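Local structure of 1-Cys peroxiredoxin (Vibrio vulnificus MO6-24/O, 5K2I) at residues A[80-83]-A[84-87]; A[139-143]-A[144-148]. The protein probably reduces hydrogen peroxide and other peroxides through a single reactive cysteine, as a 1-Cys peroxiredoxin of thioredoxin-like fold, and is implicated in scavenging nitric oxide. All coordinates share one frame; numbering follows the deposited sequence.

How the interactions relate
Both contacts are local, but they sit in different parts of the fold and share no element. Interaction 1 is partly buried, on helix 79-88 of a beta-alpha-beta unit: one side of the helix packs a methionine and a tryptophan against the sheet, the other carries a lysine-glutamate salt bridge at the surface. Interaction 2 is a surface turn in the loop from strand 133-139 to helix 150-156, built mainly from backbone N-H to carbonyl bonds, with two serine hydroxyls and a water, and it reaches the second subunit, which interaction 1 does not touch. Their centres lie 27 Å apart, and their nearest atoms about 13 Å.

Interaction 1 of 2, residues A[80-83]-A[84-87]; sequences FVMK and AWGE
The indole of Trp85 meets Met82 at its edge: methyl CE of Met82 comes in near the ring plane and stops 4.1 Å from CE3 of Trp85. The sulfur stands further back, with SD of Met82 5.5 Å from the centroid of the six-membered ring and well off its normal, an oblique Met-aromatic contact. Beyond the helix, Phe44 meets the same indole with its ring plane turned by about 50°. Met82 and Trp85 both belong to helix 79-88, the crossover helix of a beta-alpha-beta unit between parallel strands 70-75 and 95-98 of the thioredoxin-like fold. They are three residues apart and lie side by side, pointing the same way into the protein, where both pack on Ser73 and Met96 of those strands. The Met82 chain bends at chi2 and again at chi3 (-74°), which swings its end back toward the indole. Backbone bonds of the i to i+4 kind run from Ala84, Trp85, Gly86 and Glu87 back to Phe80, Val81, Met82 and Lys83; that from Gly86 N to Met82 O, 3.0 Å, is nearly straight at 169°. The helix's exposed side carries charge instead. Lys83 runs extended as far as CE and turns only at its last torsion, and Glu87, one turn on, sends its carboxylate across to meet it. Their salt bridge, Lys83 NZ to Glu87 OE2, is modelled at an unusually short 2.5 Å, so its exact length is doubtful; OE1 of Glu87 stays 3.9 Å from that same NZ.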
ATOM      1  N   PHE A  80     -16.005  18.753   7.420  1.00  8.65           N
ATOM      2  CA  PHE A  80     -15.975  19.538   6.172  1.00  8.40           C
ATOM      3  C   PHE A  80     -15.175  18.811   5.097  1.00  8.68           C
ATOM      4  O   PHE A  80     -15.599  18.734   3.936  1.00  9.71           O
ATOM      5  CB  PHE A  80     -15.382  20.935   6.394  1.00  9.61           C
ATOM      6  CG  PHE A  80     -16.186  21.791   7.335  1.00 11.68           C
ATOM      7  CD1 PHE A  80     -17.434  22.257   6.974  1.00 14.26           C
ATOM      8  CD2 PHE A  80     -15.695  22.099   8.593  1.00 14.98           C
ATOM      9  CE1 PHE A  80     -18.184  23.039   7.850  1.00 16.56           C
ATOM     10  CE2 PHE A  80     -16.434  22.884   9.480  1.00 17.29           C
ATOM     11  CZ  PHE A  80     -17.687  23.344   9.104  1.00 18.66           C
ATOM     12  N   VAL A  81     -14.030  18.264   5.479  1.00  7.27           N
ATOM     13  CA  VAL A  81     -13.224  17.511   4.526  1.00  8.67           C
ATOM     14  C   VAL A  81     -13.962  16.252   4.064  1.00  8.06           C
ATOM     15  O   VAL A  81     -13.933  15.918   2.883  1.00  9.30           O
ATOM     16  CB  VAL A  81     -11.858  17.150   5.129  1.00  8.83           C
ATOM     17  CG1 VAL A  81     -11.100  16.190   4.219  1.00  9.38           C
ATOM     18  CG2 VAL A  81     -11.044  18.410   5.349  1.00  9.40           C
ATOM     19  N   MET A  82     -14.658  15.566   4.974  1.00  8.49           N
ATOM     20  CA  MET A  82     -15.392  14.362   4.569  1.00  9.05           C
ATOM     21  C   MET A  82     -16.530  14.675   3.588  1.00  7.89           C
ATOM     22  O   MET A  82     -16.755  13.928   2.630  1.00  8.51           O
ATOM     23  CB  MET A  82     -15.942  13.607   5.786  1.00  9.40           C
ATOM     24  CG  MET A  82     -14.863  12.956   6.661  1.00 10.23           C
ATOM     25  SD  MET A  82     -13.843  11.746   5.770  1.00  9.98           S
ATOM     26  CE  MET A  82     -14.987  10.377   5.618  1.00 11.87           C
ATOM     27  N   LYS A  83     -17.238  15.780   3.823  1.00  8.79           N
ATOM     28  CA  LYS A  83     -18.274  16.211   2.902  1.00 10.48           C
ATOM     29  C   LYS A  83     -17.684  16.525   1.527  1.00  9.10           C
ATOM     30  O   LYS A  83     -18.224  16.101   0.510  1.00 10.94           O
ATOM     31  CB  LYS A  83     -19.008  17.427   3.465  1.00 11.70           C
ATOM     32  CG  LYS A  83     -20.112  17.953   2.560  1.00 14.78           C
ATOM     33  CD  LYS A  83     -20.931  19.010   3.289  1.00 19.07           C
ATOM     34  CE  LYS A  83     -22.089  19.494   2.434  1.00 25.41           C
ATOM     35  NZ  LYS A  83     -21.572  20.188   1.226  1.00 36.10           N
ATOM     36  N   ALA A  84     -16.555  17.228   1.509  1.00  7.88           N
ATOM     37  CA  ALA A  84     -15.913  17.592   0.251  1.00 10.16           C
ATOM     38  C   ALA A  84     -15.468  16.346  -0.505  1.00 10.58           C
ATOM     39  O   ALA A  84     -15.576  16.270  -1.726  1.00 13.07           O
ATOM     40  CB  ALA A  84     -14.741  18.504   0.502  1.00 11.38           C
ATOM     41  N   TRP A  85     -14.983  15.351   0.227  1.00  8.81           N
ATOM     42  CA  TRP A  85     -14.483  14.137  -0.402  1.00  9.62           C
ATOM     43  C   TRP A  85     -15.616  13.332  -1.028  1.00 10.43           C
ATOM     44  O   TRP A  85     -15.496  12.836  -2.157  1.00 11.14           O
ATOM     45  CB  TRP A  85     -13.735  13.290   0.625  1.00  9.10           C
ATOM     46  CG  TRP A  85     -12.999  12.111   0.050  1.00 10.72           C
ATOM     47  CD1 TRP A  85     -12.302  12.057  -1.133  1.00 10.71           C
ATOM     48  CD2 TRP A  85     -12.881  10.816   0.643  1.00  9.41           C
ATOM     49  NE1 TRP A  85     -11.759  10.806  -1.300  1.00 10.73           N
ATOM     50  CE2 TRP A  85     -12.104  10.020  -0.229  1.00 10.34           C
ATOM     51  CE3 TRP A  85     -13.366  10.251   1.828  1.00  9.10           C
ATOM     52  CZ2 TRP A  85     -11.793   8.681   0.047  1.00  9.99           C
ATOM     53  CZ3 TRP A  85     -13.053   8.919   2.107  1.00  9.71           C
ATOM     54  CH2 TRP A  85     -12.286   8.148   1.212  1.00 11.68           C
ATOM     55  N   GLY A  86     -16.726  13.207  -0.304  1.00 10.29           N
ATOM     56  CA  GLY A  86     -17.899  12.553  -0.866  1.00 10.81           C
ATOM     57  C   GLY A  86     -18.395  13.240  -2.135  1.00 11.93           C
ATOM     58  O   GLY A  86     -18.755  12.578  -3.108  1.00 13.88           O
ATOM     59  N   GLU A  87     -18.404  14.569  -2.128  1.00 10.61           N
ATOM     60  CA  GLU A  87     -18.825  15.329  -3.310  1.00 11.70           C
ATOM     61  C   GLU A  87     -17.873  15.099  -4.491  1.00 12.00           C
ATOM     62  O   GLU A  87     -18.325  14.884  -5.619  1.00 15.67           O
ATOM     63  CB  GLU A  87     -18.936  16.821  -2.972  1.00 13.58           C
ATOM     64  CG  GLU A  87     -20.155  17.133  -2.119  1.00 17.60           C
ATOM     65  CD  GLU A  87     -20.099  18.493  -1.451  1.00 24.91           C
ATOM     66  OE1 GLU A  87     -19.077  19.196  -1.598  1.00 28.59           O
ATOM     67  OE2 GLU A  87     -21.086  18.852  -0.772  1.00 30.07           O
TER

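Interaction 2 of 2, residues A[139-143]-A[144-148]; sequences VEAPK and SFEVS
The carbonyl oxygen of Ala141 accepts one ordinary and two weak hydrogen bonds from Ser144 and Glu146, across a tight turn. Ser144 N gives it the ordinary bond, 3.2 Å, arriving above the carbonyl plane. Glu146 N adds a weak one at 3.3 Å that is long yet almost straight, at 177°. The third, also weak, is from Ser144 OG, 3.4 Å away; with chi1 at 53° the hydroxyl sits between its own backbone N and carbonyl carbon, and this turns it back over the turn toward Ala141. The bond from Ser144 N closes a type I beta turn, Ala141 to Ser144, with Pro142 and Lys143 at its corners in a short 3-10 segment.

One residue on, Pro142 O accepts Phe145 N at 3.2 Å, and the donor again stands high above the carbonyl plane. The same oxygen lies over one face of the Phe145 ring, offset toward the rim. Lys143 O, by contrast, is buried by the turn and has no partner in the model. Apolar contact is slight: CB of Ala141 touches CG of Glu146 at 3.8 Å. Where the two arms part, a water bridges them, donating to Val139 O at 2.9 Å and lying 2.6 Å from OG of Ser148. An inverse gamma turn, with Val147 in its middle, leads into Ser148.

The loop leaves strand 133-139 and leads on into helix 150-156. On the strand side, Glu140 is tied to Arg124 of strand 120-130 by a salt bridge and backbone hydrogen bonding. At the tip, Phe145 meets the ring of Phe117 of the second subunit and Lys143 packs on Asp113 of that subunit, placing the turn against the dimer partner beside its strand 111-113.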
ATOM      1  N   VAL A 139      -9.350  -6.368   8.539  1.00  9.10           N
ATOM      2  CA  VAL A 139      -8.348  -5.319   8.712  1.00  8.48           C
ATOM      3  C   VAL A 139      -7.201  -5.538   7.727  1.00 10.06           C
ATOM      4  O   VAL A 139      -6.745  -6.675   7.536  1.00 12.33           O
ATOM      5  CB  VAL A 139      -7.810  -5.298  10.168  1.00  9.47           C
ATOM      6  CG1 VAL A 139      -6.813  -4.177  10.348  1.00 10.30           C
ATOM      7  CG2 VAL A 139      -8.972  -5.145  11.161  1.00 10.48           C
ATOM      8  N   GLU A 140      -6.750  -4.464   7.088  1.00  9.10           N
ATOM      9  CA  GLU A 140      -5.608  -4.567   6.172  1.00  9.66           C
ATOM     10  C   GLU A 140      -4.376  -5.110   6.900  1.00 10.83           C
ATOM     11  O   GLU A 140      -4.095  -4.735   8.033  1.00 11.55           O
ATOM     12  CB  GLU A 140      -5.293  -3.199   5.540  1.00 12.64           C
ATOM     13  CG  GLU A 140      -4.188  -3.240   4.469  1.00 14.72           C
ATOM     14  CD  GLU A 140      -3.741  -1.873   3.968  1.00 18.70           C
ATOM     15  OE1 GLU A 140      -3.874  -0.865   4.696  1.00 13.09           O
ATOM     16  OE2 GLU A 140      -3.216  -1.819   2.833  1.00 23.87           O
ATOM     17  N   ALA A 141      -3.652  -6.012   6.244  1.00 12.23           N
ATOM     18  CA  ALA A 141      -2.338  -6.439   6.730  1.00 14.07           C
ATOM     19  C   ALA A 141      -1.359  -6.280   5.581  1.00 12.94           C
ATOM     20  O   ALA A 141      -1.123  -7.227   4.824  1.00 13.42           O
ATOM     21  CB  ALA A 141      -2.366  -7.879   7.234  1.00 15.05           C
ATOM     22  N   PRO A 142      -0.810  -5.068   5.417  1.00 13.58           N
ATOM     23  CA  PRO A 142      -0.078  -4.748   4.186  1.00 14.45           C
ATOM     24  C   PRO A 142       1.181  -5.583   3.957  1.00 14.06           C
ATOM     25  O   PRO A 142       1.483  -5.879   2.796  1.00 16.90           O
ATOM     26  CB  PRO A 142       0.270  -3.260   4.354  1.00 18.08           C
ATOM     27  CG  PRO A 142       0.076  -2.965   5.802  1.00 19.69           C
ATOM     28  CD  PRO A 142      -0.985  -3.893   6.286  1.00 15.75           C
ATOM     29  N   LYS A 143       1.876  -5.984   5.018  1.00 12.88           N
ATOM     30  CA  LYS A 143       3.133  -6.708   4.827  1.00 13.20           C
ATOM     31  C   LYS A 143       2.889  -8.104   4.279  1.00 15.20           C
ATOM     32  O   LYS A 143       3.784  -8.705   3.692  1.00 17.73           O
ATOM     33  CB  LYS A 143       3.919  -6.786   6.132  1.00 16.78           C
ATOM     34  CG  LYS A 143       4.433  -5.425   6.583  1.00 17.46           C
ATOM     35  CD  LYS A 143       5.233  -5.537   7.871  1.00 24.67           C
ATOM     36  CE  LYS A 143       5.624  -4.164   8.391  1.00 37.07           C
ATOM     37  NZ  LYS A 143       6.482  -4.242   9.609  1.00 42.79           N
ATOM     38  N   SER A 144       1.683  -8.627   4.446  1.00 14.12           N
ATOM     39  CA  SER A 144       1.415  -9.961   3.923  1.00 16.80           C
ATOM     40  C   SER A 144       0.387  -9.932   2.792  1.00 14.74           C
ATOM     41  O   SER A 144      -0.179 -10.970   2.440  1.00 15.76           O
ATOM     42  CB  SER A 144       0.969 -10.904   5.044  1.00 16.95           C
ATOM     43  OG  SER A 144      -0.118 -10.372   5.774  1.00 25.77           O
ATOM     44  N   PHE A 145       0.191  -8.756   2.197  1.00 14.00           N
ATOM     45  CA  PHE A 145      -0.699  -8.607   1.050  1.00 14.87           C
ATOM     46  C   PHE A 145      -2.044  -9.272   1.287  1.00 27.34           C
ATOM     47  O   PHE A 145      -2.505 -10.049   0.456  1.00 26.56           O
ATOM     48  CB  PHE A 145      -0.058  -9.192  -0.220  1.00 18.60           C
ATOM     49  CG  PHE A 145       1.131  -8.419  -0.708  1.00 15.78           C
ATOM     50  CD1 PHE A 145       2.394  -8.685  -0.209  1.00 17.25           C
ATOM     51  CD2 PHE A 145       0.980  -7.418  -1.648  1.00 18.42           C
ATOM     52  CE1 PHE A 145       3.494  -7.970  -0.654  1.00 22.31           C
ATOM     53  CE2 PHE A 145       2.073  -6.697  -2.095  1.00 22.82           C
ATOM     54  CZ  PHE A 145       3.330  -6.972  -1.596  1.00 21.11           C
ATOM     55  N   GLU A 146      -2.643  -9.016   2.444  1.00 21.41           N
ATOM     56  CA  GLU A 146      -4.003  -9.472   2.684  1.00 28.81           C
ATOM     57  C   GLU A 146      -4.928  -8.473   2.002  1.00 42.79           C
ATOM     58  O   GLU A 146      -5.321  -7.455   2.587  1.00 38.11           O
ATOM     59  CB  GLU A 146      -4.287  -9.595   4.180  1.00 26.37           C
ATOM     60  CG  GLU A 146      -3.438 -10.650   4.861  1.00 28.05           C
ATOM     61  CD  GLU A 146      -3.886 -12.068   4.550  1.00 34.33           C
ATOM     62  OE1 GLU A 146      -4.894 -12.242   3.835  1.00 41.34           O
ATOM     63  OE2 GLU A 146      -3.208 -13.010   5.007  1.00 34.18           O
ATOM     64  N   VAL A 147      -5.243  -8.769   0.742  1.00 31.72           N
ATOM     65  CA  VAL A 147      -5.858  -7.796  -0.152  1.00 30.95           C
ATOM     66  C   VAL A 147      -7.387  -7.855  -0.141  1.00 31.63           C
ATOM     67  O   VAL A 147      -8.020  -8.083  -1.177  1.00 34.53           O
ATOM     68  CB  VAL A 147      -5.376  -7.992  -1.604  1.00 35.21           C
ATOM     69  CG1 VAL A 147      -5.636  -6.738  -2.407  1.00 42.12           C
ATOM     70  CG2 VAL A 147      -3.904  -8.330  -1.642  1.00 31.72           C
ATOM     71  N   SER A 148      -7.982  -7.645   1.026  1.00 23.46           N
ATOM     72  CA  SER A 148      -9.433  -7.660   1.138  1.00 22.91           C
ATOM     73  C   SER A 148     -10.004  -6.373   0.545  1.00 22.39           C
ATOM     74  O   SER A 148      -9.277  -5.396   0.348  1.00 21.33           O
ATOM     75  CB  SER A 148      -9.855  -7.825   2.595  1.00 23.97           C
ATOM     76  OG  SER A 148      -9.012  -7.051   3.432  1.00 33.70           O
TER
HETATM   77  O   HOH W   1      -7.544  -8.238   5.245  1.00 27.08           O